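Local coordinates for protein glycerophosphodiester phosphodiesterase (Cytophaga hutchinsonii ATCC 33406, PDB 3CH0) that belongs to the glycerophosphoryl diester phosphodiesterase family, whose members are built on a TIM-barrel fold, at residues 46-51 against 85-90; 40-45 against 115-120; 137-142 against 149-154; 58-63 against 81-86. One frame throughout, in Å; residues are numbered along the deposited sequence. Where two conformers were deposited one is given.

Interaction 2 is the core contact: outward-facing side chains of barrel strand 39-46 meet helix 117-127 through apolar side chains alone, methyl groups lying over two phenylalanine rings. Interaction 3 does much the same for the end of strand 132-137 and helix 151-164; there one phenylalanine ring takes an isoleucine methyl on its face and backbone and serine atoms at its rim. Interactions 1 and 4 lie farther out, in the long excursion between strand 39-46 and helix 117-127; they share Ala85 and Met86 and rely on backbone hydrogen bonds. Interaction 1 is at the surface and adds a carboxylate and waters, while interaction 4 is partly buried and adds apolar packing round a phenylalanine ring. Ile46 packs on Pro149 and Phe154 of interaction 3.

Interaction 1 (46-51 against 85-90); sequences ISKDNR and AMNYAD
The carboxylate of Asp49 is approached on both faces at OD1. Tyr88 N comes in on the syn side, 25° out of the carboxylate plane, at 2.9 Å from Asp49 OD1, and Ser47 OG donates to the same oxygen from the opposite face at 2.7 Å. Beside it sits the Asn87 amide, its plane turned 65° from the carboxylate, with Asn87 OD1 3.5 Å from Asp49 CB. Asp49 CG lies between its own backbone N and carbonyl carbon (chi1 56°). The loop that carries it is the connection of a beta hairpin: a type I turn from Ser47 to Asn50 links the antiparallel strands 39-46 and 52-54. Ser47 OG in turn accepts from Arg51 N, so the hydroxyl that steadies the carboxylate is itself held. Asn87 occupies the N-cap position of helix 88-91 without a capping bond from its side chain; Asp49 meets the first turn instead, directly through OD1 and, through OD2, by way of a water that accepts from Ala89 N. The helix start would probably favour the negative charge. One residue earlier, Lys48 N donates to Met86 O at 2.9 Å, from well above the carbonyl plane. The extended Lys48 chain runs past Ala85, its CD 3.6 Å from Ala85 O, and a second water joins that oxygen to Lys48 NZ.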
loop_
_atom_site.group_PDB
_atom_site.type_symbol
_atom_site.label_atom_id
_atom_site.label_comp_id
_atom_site.label_asym_id
_atom_site.label_seq_id
_atom_site.Cartn_x
_atom_site.Cartn_y
_atom_site.Cartn_z
ATOM N N ILE A 46 -2.144 -3.073 12.908
ATOM C CA ILE A 46 -1.538 -3.311 14.238
ATOM C C ILE A 46 -2.133 -4.561 14.902
ATOM O O ILE A 46 -3.325 -4.760 14.848
ATOM C CB ILE A 46 -1.782 -2.114 15.156
ATOM C CG1 ILE A 46 -1.373 -0.783 14.454
ATOM C CG2 ILE A 46 -0.975 -2.250 16.483
ATOM C CD1 ILE A 46 0.073 -0.649 14.024
ATOM N N SER A 47 -1.246 -5.410 15.430
ATOM C CA SER A 47 -1.663 -6.575 16.191
ATOM C C SER A 47 -2.059 -6.140 17.610
ATOM O O SER A 47 -1.760 -5.023 18.035
ATOM C CB SER A 47 -0.520 -7.591 16.308
ATOM O OG SER A 47 0.583 -7.050 17.040
ATOM N N LYS A 48 -2.709 -7.066 18.317
ATOM C CA LYS A 48 -3.031 -6.866 19.768
ATOM C C LYS A 48 -1.856 -6.405 20.582
ATOM O O LYS A 48 -2.007 -5.531 21.446
ATOM C CB LYS A 48 -3.603 -8.130 20.340
ATOM C CG LYS A 48 -4.078 -7.992 21.793
ATOM C CD LYS A 48 -4.908 -9.208 22.162
ATOM C CE LYS A 48 -5.212 -9.217 23.660
ATOM N NZ LYS A 48 -5.613 -10.606 24.074
ATOM N N ASP A 49 -0.669 -6.965 20.311
ATOM C CA ASP A 49 0.542 -6.621 20.995
ATOM C C ASP A 49 1.343 -5.497 20.341
ATOM O O ASP A 49 2.558 -5.359 20.525
ATOM C CB ASP A 49 1.406 -7.889 21.319
ATOM C CG ASP A 49 1.764 -8.738 20.102
ATOM O OD1 ASP A 49 1.062 -8.713 19.058
ATOM O OD2 ASP A 49 2.754 -9.535 20.248
ATOM N N ASN A 50 0.625 -4.630 19.594
ATOM C CA ASN A 50 1.210 -3.407 19.090
ATOM C C ASN A 50 2.407 -3.598 18.150
ATOM O O ASN A 50 3.278 -2.732 18.053
ATOM C CB ASN A 50 1.559 -2.419 20.247
ATOM C CG ASN A 50 0.339 -1.708 20.806
ATOM O OD1 ASN A 50 -0.757 -1.816 20.291
ATOM N ND2 ASN A 50 0.552 -1.003 21.917
ATOM N N ARG A 51 2.425 -4.711 17.414
ATOM C CA ARG A 51 3.380 -4.825 16.327
ATOM C C ARG A 51 2.702 -4.401 15.035
ATOM O O ARG A 51 1.495 -4.618 14.830
ATOM C CB ARG A 51 3.965 -6.220 16.184
ATOM C CG ARG A 51 4.693 -6.751 17.440
ATOM C CD ARG A 51 5.843 -5.849 17.942
ATOM N NE ARG A 51 6.748 -5.285 16.924
ATOM C CZ ARG A 51 7.813 -5.901 16.399
ATOM N NH1 ARG A 51 8.147 -7.138 16.753
ATOM N NH2 ARG A 51 8.559 -5.264 15.509
ATOM N N ALA A 85 -7.124 -8.117 17.634
ATOM C CA ALA A 85 -7.488 -8.982 18.780
ATOM C C ALA A 85 -6.529 -10.165 18.889
ATOM O O ALA A 85 -6.745 -11.061 19.715
ATOM C CB ALA A 85 -8.886 -9.467 18.646
HETATM N N MSE A 86 -5.542 -10.245 18.000
HETATM C CA MSE A 86 -4.563 -11.338 17.990
HETATM C C MSE A 86 -3.131 -10.905 18.216
HETATM O O MSE A 86 -2.656 -9.910 17.659
HETATM C CB MSE A 86 -4.665 -12.050 16.626
HETATM C CG MSE A 86 -6.040 -12.579 16.317
HETATM SE SE MSE A 86 -6.216 -13.178 14.458
HETATM C CE MSE A 86 -4.940 -14.563 14.556
ATOM N N ASN A 87 -2.373 -11.646 19.039
ATOM C CA ASN A 87 -0.953 -11.393 19.128
ATOM C C ASN A 87 -0.252 -11.811 17.835
ATOM O O ASN A 87 -0.722 -12.712 17.138
ATOM C CB ASN A 87 -0.319 -12.134 20.314
ATOM C CG ASN A 87 -0.828 -11.613 21.630
ATOM O OD1 ASN A 87 -0.896 -10.419 21.807
ATOM N ND2 ASN A 87 -1.199 -12.522 22.560
ATOM N N TYR A 88 0.854 -11.151 17.536
ATOM C CA TYR A 88 1.528 -11.471 16.290
ATOM C C TYR A 88 1.938 -12.968 16.239
ATOM O O TYR A 88 1.921 -13.574 15.165
ATOM C CB TYR A 88 2.700 -10.567 16.002
ATOM C CG TYR A 88 3.277 -10.874 14.649
ATOM C CD1 TYR A 88 2.529 -10.650 13.492
ATOM C CD2 TYR A 88 4.533 -11.466 14.511
ATOM C CE1 TYR A 88 2.995 -11.013 12.245
ATOM C CE2 TYR A 88 5.026 -11.836 13.254
ATOM C CZ TYR A 88 4.265 -11.580 12.117
ATOM O OH TYR A 88 4.788 -11.964 10.913
ATOM N N ALA A 89 2.290 -13.535 17.401
ATOM C CA ALA A 89 2.706 -14.952 17.432
ATOM C C ALA A 89 1.639 -15.843 16.847
ATOM O O ALA A 89 1.951 -16.863 16.238
ATOM C CB ALA A 89 3.037 -15.388 18.886
ATOM N N ASP A 90 0.373 -15.460 16.972
ATOM C CA ASP A 90 -0.722 -16.193 16.389
ATOM C C ASP A 90 -1.017 -15.817 14.938
ATOM O O ASP A 90 -1.429 -16.673 14.152
ATOM C CB ASP A 90 -1.978 -16.098 17.260
ATOM C CG ASP A 90 -1.716 -16.606 18.692
ATOM O OD1 ASP A 90 -1.128 -17.703 18.797
ATOM O OD2 ASP A 90 -2.002 -15.898 19.664
HETATM O O HOH W 1 -8.059 -10.925 22.193
HETATM O O HOH W 2 3.197 -12.121 19.719
#

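Interaction 2 (40-45 against 115-120); sequences LEFDLV and PLFREL
Leu40 opens the contact with its CD1, which meets Leu120 CD1 at 3.8 Å as the two side chains slide past each other in opposite directions. Glu41 points away from the helix, to Gln174 and the backbone N of Arg15. Phe42 presents a ring face to the other branch of the same leucine: Leu120 CD2 stands over the ring centre, 3.6 Å from the centroid and almost on the normal, a CH-pi contact. CG of Phe42 lies between the backbone N and the carbonyl carbon (chi1 51°), and the ring beyond it also lies beside Phe117, with Phe42 CE2 3.6 Å from Phe117 CE1. The two ring planes are inclined at 41°, an oblique meeting. Asp43 bonds to Asn24. Leu44 then lies over a face of the Phe117 ring with both methyls: CD1 sits over the centre, 4.1 Å from the centroid, and CD2 reaches Phe117 CD1 at 3.8 Å. This alternation, apolar residues meeting a helix and polar ones with other partners, is that of a TIM-barrel strand; helix 117-127 lies on the connection from strand 39-46 to the neighbouring parallel strand 132-137, a beta-alpha-beta crossover lengthened by a long excursion.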
loop_
_atom_site.group_PDB
_atom_site.type_symbol
_atom_site.label_atom_id
_atom_site.label_comp_id
_atom_site.label_asym_id
_atom_site.label_seq_id
_atom_site.Cartn_x
_atom_site.Cartn_y
_atom_site.Cartn_z
ATOM N N LEU A 40 8.099 -0.194 -3.262
ATOM C CA LEU A 40 7.239 -1.253 -2.737
ATOM C C LEU A 40 6.039 -0.531 -2.114
ATOM O O LEU A 40 6.224 0.305 -1.229
ATOM C CB LEU A 40 7.954 -2.041 -1.672
ATOM C CG LEU A 40 9.304 -2.683 -2.091
ATOM C CD1 LEU A 40 9.943 -3.384 -0.877
ATOM C CD2 LEU A 40 9.050 -3.673 -3.214
ATOM N N GLU A 41 4.850 -0.890 -2.551
ATOM C CA GLU A 41 3.606 -0.379 -2.031
ATOM C C GLU A 41 2.967 -1.466 -1.123
ATOM O O GLU A 41 3.016 -2.673 -1.414
ATOM C CB GLU A 41 2.671 0.041 -3.164
ATOM C CG GLU A 41 1.388 0.760 -2.741
ATOM C CD GLU A 41 0.327 -0.116 -2.128
ATOM O OE1 GLU A 41 0.277 -1.366 -2.308
ATOM O OE2 GLU A 41 -0.580 0.432 -1.452
ATOM N N PHE A 42 2.407 -1.075 0.016
ATOM C CA PHE A 42 1.919 -2.067 0.953
ATOM C C PHE A 42 1.054 -1.380 1.994
ATOM O O PHE A 42 0.963 -0.177 2.047
ATOM C CB PHE A 42 3.077 -2.805 1.651
ATOM C CG PHE A 42 4.078 -1.854 2.242
ATOM C CD1 PHE A 42 5.118 -1.355 1.481
ATOM C CD2 PHE A 42 3.982 -1.436 3.586
ATOM C CE1 PHE A 42 5.994 -0.438 1.975
ATOM C CE2 PHE A 42 4.845 -0.494 4.100
ATOM C CZ PHE A 42 5.857 -0.002 3.303
ATOM N N ASP A 43 0.415 -2.194 2.828
ATOM C CA ASP A 43 -0.626 -1.789 3.775
ATOM C C ASP A 43 -0.218 -2.213 5.161
ATOM O O ASP A 43 0.412 -3.253 5.330
ATOM C CB ASP A 43 -1.866 -2.536 3.388
ATOM C CG ASP A 43 -2.231 -2.352 1.945
ATOM O OD1 ASP A 43 -2.522 -1.203 1.591
ATOM O OD2 ASP A 43 -2.327 -3.326 1.154
ATOM N N LEU A 44 -0.555 -1.382 6.161
ATOM C CA LEU A 44 -0.154 -1.601 7.535
ATOM C C LEU A 44 -1.319 -1.565 8.493
ATOM O O LEU A 44 -2.220 -0.700 8.405
ATOM C CB LEU A 44 0.870 -0.564 7.987
ATOM C CG LEU A 44 2.110 -0.377 7.100
ATOM C CD1 LEU A 44 2.971 0.831 7.480
ATOM C CD2 LEU A 44 2.941 -1.665 7.141
ATOM N N VAL A 45 -1.284 -2.550 9.391
ATOM C CA VAL A 45 -2.237 -2.691 10.505
ATOM C C VAL A 45 -1.440 -3.027 11.768
ATOM O O VAL A 45 -0.211 -3.132 11.713
ATOM C CB VAL A 45 -3.364 -3.652 10.212
ATOM C CG1 VAL A 45 -4.034 -3.343 8.840
ATOM C CG2 VAL A 45 -2.818 -5.121 10.290
ATOM N N PRO A 115 3.805 -10.764 7.183
ATOM C CA PRO A 115 5.062 -10.407 7.873
ATOM C C PRO A 115 4.914 -9.151 8.726
ATOM O O PRO A 115 4.030 -8.326 8.503
ATOM C CB PRO A 115 6.024 -10.167 6.708
ATOM C CG PRO A 115 5.096 -9.542 5.636
ATOM C CD PRO A 115 3.765 -10.216 5.805
ATOM N N LEU A 116 5.845 -8.962 9.645
ATOM C CA LEU A 116 6.006 -7.699 10.291
ATOM C C LEU A 116 6.552 -6.673 9.288
ATOM O O LEU A 116 7.404 -6.948 8.390
ATOM C CB LEU A 116 6.999 -7.817 11.444
ATOM C CG LEU A 116 6.563 -8.697 12.601
ATOM C CD1 LEU A 116 7.758 -9.045 13.483
ATOM C CD2 LEU A 116 5.490 -8.002 13.419
ATOM N N PHE A 117 6.138 -5.426 9.499
ATOM C CA PHE A 117 6.685 -4.299 8.795
ATOM C C PHE A 117 8.233 -4.272 8.911
ATOM O O PHE A 117 8.962 -4.044 7.959
ATOM C CB PHE A 117 6.078 -2.998 9.380
ATOM C CG PHE A 117 6.493 -1.689 8.736
ATOM C CD1 PHE A 117 6.777 -1.522 7.399
ATOM C CD2 PHE A 117 6.498 -0.535 9.529
ATOM C CE1 PHE A 117 7.090 -0.253 6.896
ATOM C CE2 PHE A 117 6.774 0.725 9.018
ATOM C CZ PHE A 117 7.099 0.854 7.719
ATOM N N ARG A 118 8.725 -4.531 10.125
ATOM C CA ARG A 118 10.165 -4.572 10.361
ATOM C C ARG A 118 10.860 -5.588 9.437
ATOM O O ARG A 118 11.951 -5.307 8.976
ATOM C CB ARG A 118 10.458 -4.881 11.834
ATOM C CG ARG A 118 11.941 -4.701 12.193
ATOM C CD ARG A 118 12.098 -4.993 13.660
ATOM N NE ARG A 118 11.523 -3.910 14.451
ATOM C CZ ARG A 118 11.498 -3.877 15.782
ATOM N NH1 ARG A 118 12.075 -4.841 16.524
ATOM N NH2 ARG A 118 10.923 -2.848 16.374
ATOM N N GLU A 119 10.261 -6.752 9.187
ATOM C CA GLU A 119 10.905 -7.736 8.308
ATOM C C GLU A 119 10.930 -7.240 6.891
ATOM O O GLU A 119 11.939 -7.344 6.196
ATOM C CB GLU A 119 10.215 -9.088 8.354
ATOM C CG GLU A 119 10.942 -10.118 7.477
ATOM C CD GLU A 119 10.373 -11.513 7.547
ATOM O OE1 GLU A 119 9.315 -11.708 8.191
ATOM O OE2 GLU A 119 10.997 -12.425 6.924
ATOM N N LEU A 120 9.794 -6.710 6.438
ATOM C CA LEU A 120 9.732 -6.107 5.129
ATOM C C LEU A 120 10.889 -5.119 4.945
ATOM O O LEU A 120 11.653 -5.176 3.982
ATOM C CB LEU A 120 8.367 -5.430 4.909
ATOM C CG LEU A 120 8.346 -4.300 3.873
ATOM C CD1 LEU A 120 8.849 -4.719 2.494
ATOM C CD2 LEU A 120 6.924 -3.749 3.780
#

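Interaction 3 (137-142 against 149-154); sequences IKSTVE and PNIALF
Phe154 N bonds to Asn150 O at 2.9 Å, closing the first turn of helix 151-164, and from this turn the Phe154 side chain reaches across to Ile137. Its CG leaves anti to the backbone N (chi1 -159°), and the ring beyond it has Ile137 CG2 over one face, 3.7 Å from the centroid and 5° off the ring normal, a CH-pi contact centred on the ring. At the ring edge, close to its plane, Phe154 CE2 comes within 3.7 Å of Lys138 O. Ser139 CB comes obliquely to the same rim atom, Phe154 CE2, at 3.9 Å. Three successive residues touch this ring, at a bend in the backbone: Lys138 is the centre of an inverse gamma turn, with a weak bond from Ser139 N to Ile137 O. Ser139 OG touches Ile151 CD1 at 3.8 Å, while its polar partner is Asp177. The Lys138 chain leads away from the helix to a salt bridge with Glu136 and a hydrogen bond to a bound citric acid molecule, probably from the crystallisation liquor. The contact thus joins the end of barrel strand 132-137 to the start of the helix that follows it, with Ile46 of strand 39-46 also against Phe154, His148 meeting its ring, and Arg179 and Tyr183 of helix 178-187 against Ile151.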
loop_
_atom_site.group_PDB
_atom_site.type_symbol
_atom_site.label_atom_id
_atom_site.label_comp_id
_atom_site.label_asym_id
_atom_site.label_seq_id
_atom_site.Cartn_x
_atom_site.Cartn_y
_atom_site.Cartn_z
ATOM N N ILE A 137 -1.570 3.491 5.935
ATOM C CA ILE A 137 -2.257 3.357 7.204
ATOM C C ILE A 137 -3.716 3.044 6.994
ATOM O O ILE A 137 -4.465 3.913 6.544
ATOM C CB ILE A 137 -2.018 4.585 8.147
ATOM C CG1 ILE A 137 -0.536 4.517 8.579
ATOM C CG2 ILE A 137 -2.921 4.585 9.375
ATOM C CD1 ILE A 137 -0.132 5.302 9.827
ATOM N N LYS A 138 -4.063 1.791 7.247
ATOM C CA LYS A 138 -5.408 1.329 7.081
ATOM C C LYS A 138 -6.347 1.598 8.270
ATOM O O LYS A 138 -6.813 0.684 8.921
ATOM C CB LYS A 138 -5.382 -0.175 6.739
ATOM C CG LYS A 138 -4.841 -0.469 5.355
ATOM C CD LYS A 138 -5.818 -0.076 4.239
ATOM C CE LYS A 138 -5.517 -0.576 2.832
ATOM N NZ LYS A 138 -6.419 0.081 1.748
ATOM N N SER A 139 -6.622 2.886 8.492
ATOM C CA SER A 139 -7.483 3.345 9.589
ATOM C C SER A 139 -8.788 3.877 8.993
ATOM O O SER A 139 -8.804 4.438 7.863
ATOM C CB SER A 139 -6.799 4.439 10.429
ATOM O OG SER A 139 -6.397 5.528 9.600
ATOM N N THR A 140 -9.846 3.733 9.783
ATOM C CA THR A 140 -11.104 4.399 9.529
ATOM C C THR A 140 -11.655 4.846 10.892
ATOM O O THR A 140 -11.358 4.263 11.929
ATOM C CB THR A 140 -12.169 3.517 8.846
ATOM O OG1 THR A 140 -12.691 2.563 9.759
ATOM C CG2 THR A 140 -11.608 2.826 7.586
ATOM N N VAL A 141 -12.447 5.914 10.860
ATOM C CA VAL A 141 -13.070 6.441 12.080
ATOM C C VAL A 141 -13.836 5.378 12.843
ATOM O O VAL A 141 -13.773 5.306 14.047
ATOM C CB VAL A 141 -14.028 7.623 11.747
ATOM C CG1 VAL A 141 -14.811 8.080 12.997
ATOM C CG2 VAL A 141 -13.242 8.755 11.137
ATOM N N GLU A 142 -14.578 4.560 12.100
ATOM C CA GLU A 142 -15.424 3.537 12.719
ATOM C C GLU A 142 -14.598 2.435 13.347
ATOM O O GLU A 142 -15.095 1.744 14.257
ATOM C CB GLU A 142 -16.392 2.962 11.683
ATOM C CG GLU A 142 -17.410 3.989 11.123
ATOM C CD GLU A 142 -16.925 4.903 9.959
ATOM O OE1 GLU A 142 -15.786 4.749 9.423
ATOM O OE2 GLU A 142 -17.757 5.763 9.540
ATOM N N PRO A 149 -5.678 0.820 16.623
ATOM C CA PRO A 149 -5.632 1.851 17.677
ATOM C C PRO A 149 -6.206 3.214 17.205
ATOM O O PRO A 149 -6.540 3.409 16.060
ATOM C CB PRO A 149 -4.141 2.010 17.941
ATOM C CG PRO A 149 -3.456 0.792 17.292
ATOM C CD PRO A 149 -4.329 0.430 16.155
ATOM N N ASN A 150 -6.258 4.122 18.158
ATOM C CA ASN A 150 -6.397 5.535 17.842
ATOM C C ASN A 150 -5.296 6.013 16.910
ATOM O O ASN A 150 -4.209 5.413 16.795
ATOM C CB ASN A 150 -6.416 6.353 19.163
ATOM C CG ASN A 150 -5.160 6.125 20.005
ATOM O OD1 ASN A 150 -4.942 4.998 20.466
ATOM N ND2 ASN A 150 -4.345 7.165 20.203
ATOM N N ILE A 151 -5.581 7.149 16.286
ATOM C CA ILE A 151 -4.731 7.691 15.237
ATOM C C ILE A 151 -3.300 7.871 15.724
ATOM O O ILE A 151 -2.364 7.495 15.031
ATOM C CB ILE A 151 -5.329 8.988 14.649
ATOM C CG1 ILE A 151 -6.519 8.681 13.773
ATOM C CG2 ILE A 151 -4.272 9.823 13.958
ATOM C CD1 ILE A 151 -6.166 8.053 12.408
ATOM N N ALA A 152 -3.120 8.546 16.865
ATOM C CA ALA A 152 -1.755 8.821 17.339
ATOM C C ALA A 152 -0.941 7.549 17.500
ATOM O O ALA A 152 0.217 7.516 17.072
ATOM C CB ALA A 152 -1.760 9.632 18.658
ATOM N N LEU A 153 -1.517 6.547 18.131
ATOM C CA LEU A 153 -0.790 5.283 18.411
ATOM C C LEU A 153 -0.502 4.547 17.100
ATOM O O LEU A 153 0.606 4.007 16.929
ATOM C CB LEU A 153 -1.552 4.367 19.393
ATOM C CG LEU A 153 -0.816 3.077 19.777
ATOM C CD1 LEU A 153 0.638 3.368 20.261
ATOM C CD2 LEU A 153 -1.718 2.303 20.739
ATOM N N PHE A 154 -1.519 4.441 16.220
ATOM C CA PHE A 154 -1.350 3.762 14.922
ATOM C C PHE A 154 -0.163 4.415 14.222
ATOM O O PHE A 154 0.763 3.760 13.758
ATOM C CB PHE A 154 -2.663 3.860 14.139
ATOM C CG PHE A 154 -2.873 2.832 13.035
ATOM C CD1 PHE A 154 -1.811 2.253 12.341
ATOM C CD2 PHE A 154 -4.170 2.546 12.634
ATOM C CE1 PHE A 154 -2.021 1.388 11.316
ATOM C CE2 PHE A 154 -4.404 1.644 11.578
ATOM C CZ PHE A 154 -3.312 1.073 10.925
#

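Interaction 4 (58-63 against 81-86); sequences TFFHHE and FNLYAM
Two oxygens lie side by side here: Thr58 O is 3.1 Å from Asn82 OD1, two acceptors that cannot bond to each other. Each has its own donor, Leu83 N reaching Thr58 O at 2.8 Å and Tyr84 N reaching Asn82 OD1 in an Asx turn. A water bonds to Thr58 OG1 and more weakly to Asn82 OD1, while Asn82 ND2 donates to Ile146 O. On the other side of the single beta bridge between Phe59 and Asn82, Phe60 N donates to Phe81 O at 3.0 Å. Both segments belong to the long excursion of the TIM barrel between strand 52-54 and helix 117-127, probably the insertion seen in relatives. Around the Phe60 ring, Leu83 CD1 approaches Phe60 CD2 obliquely, at 3.6 Å, and the selenium of Met86, a selenomethionine, meets the edge, 3.8 Å from Phe60 CE2, in a Met-aromatic contact. The bend at chi3 (63°) places Met86 CE near that same carbon, and Ile91 of helix 88-91 packs on Phe60, Leu83 and Met86 alike.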
loop_
_atom_site.group_PDB
_atom_site.type_symbol
_atom_site.label_atom_id
_atom_site.label_comp_id
_atom_site.label_asym_id
_atom_site.label_seq_id
_atom_site.Cartn_x
_atom_site.Cartn_y
_atom_site.Cartn_z
ATOM N N THR A 58 -7.551 -5.341 8.478
ATOM C CA THR A 58 -7.395 -5.598 9.887
ATOM C C THR A 58 -7.928 -6.975 10.296
ATOM O O THR A 58 -7.975 -7.226 11.483
ATOM C CB THR A 58 -8.063 -4.522 10.737
ATOM O OG1 THR A 58 -9.448 -4.494 10.400
ATOM C CG2 THR A 58 -7.449 -3.152 10.408
ATOM N N PHE A 59 -8.399 -7.766 9.343
ATOM C CA PHE A 59 -8.908 -9.117 9.586
ATOM C C PHE A 59 -8.285 -10.012 8.497
ATOM O O PHE A 59 -7.775 -9.537 7.460
ATOM C CB PHE A 59 -10.445 -9.188 9.522
ATOM C CG PHE A 59 -11.020 -8.648 8.254
ATOM C CD1 PHE A 59 -11.312 -7.291 8.112
ATOM C CD2 PHE A 59 -11.226 -9.448 7.160
ATOM C CE1 PHE A 59 -11.798 -6.818 6.937
ATOM C CE2 PHE A 59 -11.695 -8.983 6.024
ATOM C CZ PHE A 59 -11.997 -7.626 5.886
ATOM N N PHE A 60 -8.415 -11.325 8.691
ATOM C CA PHE A 60 -7.986 -12.276 7.635
ATOM C C PHE A 60 -9.031 -12.409 6.566
ATOM O O PHE A 60 -10.129 -12.859 6.821
ATOM C CB PHE A 60 -7.684 -13.666 8.208
ATOM C CG PHE A 60 -6.360 -13.739 8.878
ATOM C CD1 PHE A 60 -5.195 -14.066 8.146
ATOM C CD2 PHE A 60 -6.225 -13.399 10.231
ATOM C CE1 PHE A 60 -3.953 -14.103 8.770
ATOM C CE2 PHE A 60 -5.012 -13.429 10.844
ATOM C CZ PHE A 60 -3.837 -13.786 10.109
ATOM N N HIS A 61 -8.695 -11.987 5.351
ATOM C CA HIS A 61 -9.655 -11.866 4.286
ATOM C C HIS A 61 -9.922 -13.204 3.641
ATOM O O HIS A 61 -8.979 -13.993 3.352
ATOM C CB HIS A 61 -9.141 -10.850 3.229
ATOM C CG HIS A 61 -10.212 -10.292 2.356
ATOM N ND1 HIS A 61 -10.795 -11.004 1.332
ATOM C CD2 HIS A 61 -10.763 -9.050 2.313
ATOM C CE1 HIS A 61 -11.679 -10.240 0.717
ATOM N NE2 HIS A 61 -11.706 -9.058 1.314
ATOM N N HIS A 62 -11.181 -13.442 3.293
ATOM C CA HIS A 62 -11.521 -14.730 2.645
ATOM C C HIS A 62 -10.868 -14.953 1.259
ATOM O O HIS A 62 -10.731 -16.115 0.806
ATOM C CB HIS A 62 -13.051 -14.873 2.518
ATOM C CG HIS A 62 -13.645 -14.126 1.381
ATOM N ND1 HIS A 62 -13.934 -12.777 1.445
ATOM C CD2 HIS A 62 -14.044 -14.536 0.158
ATOM C CE1 HIS A 62 -14.457 -12.385 0.301
ATOM N NE2 HIS A 62 -14.555 -13.436 -0.490
ATOM N N GLU A 63 -10.443 -13.900 0.544
ATOM C CA GLU A 63 -9.931 -14.130 -0.759
ATOM C C GLU A 63 -8.575 -14.773 -0.674
ATOM O O GLU A 63 -8.155 -15.426 -1.648
ATOM C CB GLU A 63 -9.863 -12.843 -1.588
ATOM C CG GLU A 63 -11.244 -12.408 -2.003
ATOM C CD GLU A 63 -11.210 -11.190 -2.925
ATOM O OE1 GLU A 63 -10.487 -10.223 -2.597
ATOM O OE2 GLU A 63 -11.879 -11.191 -3.986
ATOM N N PHE A 81 -11.922 -12.724 12.419
ATOM C CA PHE A 81 -10.490 -13.031 12.572
ATOM C C PHE A 81 -9.739 -11.710 12.552
ATOM O O PHE A 81 -9.031 -11.361 11.607
ATOM C CB PHE A 81 -10.018 -13.983 11.470
ATOM C CG PHE A 81 -10.884 -15.202 11.346
ATOM C CD1 PHE A 81 -11.081 -16.024 12.448
ATOM C CD2 PHE A 81 -11.536 -15.494 10.178
ATOM C CE1 PHE A 81 -11.915 -17.144 12.366
ATOM C CE2 PHE A 81 -12.391 -16.634 10.101
ATOM C CZ PHE A 81 -12.553 -17.436 11.214
ATOM N N ASN A 82 -9.906 -11.010 13.658
ATOM C CA ASN A 82 -9.436 -9.609 13.787
ATOM C C ASN A 82 -8.018 -9.546 14.279
ATOM O O ASN A 82 -7.701 -9.948 15.401
ATOM C CB ASN A 82 -10.334 -8.931 14.821
ATOM C CG ASN A 82 -9.987 -7.458 15.067
ATOM O OD1 ASN A 82 -9.131 -6.875 14.389
ATOM N ND2 ASN A 82 -10.718 -6.833 15.999
ATOM N N LEU A 83 -7.113 -9.072 13.422
ATOM C CA LEU A 83 -5.712 -8.975 13.777
ATOM C C LEU A 83 -5.410 -8.153 15.022
ATOM O O LEU A 83 -4.494 -8.415 15.769
ATOM C CB LEU A 83 -4.848 -8.462 12.597
ATOM C CG LEU A 83 -4.430 -9.449 11.501
ATOM C CD1 LEU A 83 -5.598 -9.881 10.650
ATOM C CD2 LEU A 83 -3.283 -8.822 10.707
ATOM N N TYR A 84 -6.198 -7.101 15.227
ATOM C CA TYR A 84 -6.026 -6.274 16.428
ATOM C C TYR A 84 -6.386 -6.990 17.759
ATOM O O TYR A 84 -6.038 -6.482 18.825
ATOM C CB TYR A 84 -6.828 -4.979 16.290
ATOM C CG TYR A 84 -6.442 -3.876 17.221
ATOM C CD1 TYR A 84 -5.126 -3.583 17.474
ATOM C CD2 TYR A 84 -7.419 -3.103 17.856
ATOM C CE1 TYR A 84 -4.763 -2.545 18.351
ATOM C CE2 TYR A 84 -7.088 -2.089 18.713
ATOM C CZ TYR A 84 -5.777 -1.811 18.962
ATOM O OH TYR A 84 -5.365 -0.833 19.819
ATOM N N ALA A 85 -7.124 -8.117 17.634
ATOM C CA ALA A 85 -7.488 -8.982 18.780
ATOM C C ALA A 85 -6.529 -10.165 18.889
ATOM O O ALA A 85 -6.745 -11.061 19.715
ATOM C CB ALA A 85 -8.886 -9.467 18.646
HETATM N N MSE A 86 -5.542 -10.245 18.000
HETATM C CA MSE A 86 -4.563 -11.338 17.990
HETATM C C MSE A 86 -3.131 -10.905 18.216
HETATM O O MSE A 86 -2.656 -9.910 17.659
HETATM C CB MSE A 86 -4.665 -12.050 16.626
HETATM C CG MSE A 86 -6.040 -12.579 16.317
HETATM SE SE MSE A 86 -6.216 -13.178 14.458
HETATM C CE MSE A 86 -4.940 -14.563 14.556
HETATM O O HOH W 3 -10.645 -6.093 12.178
#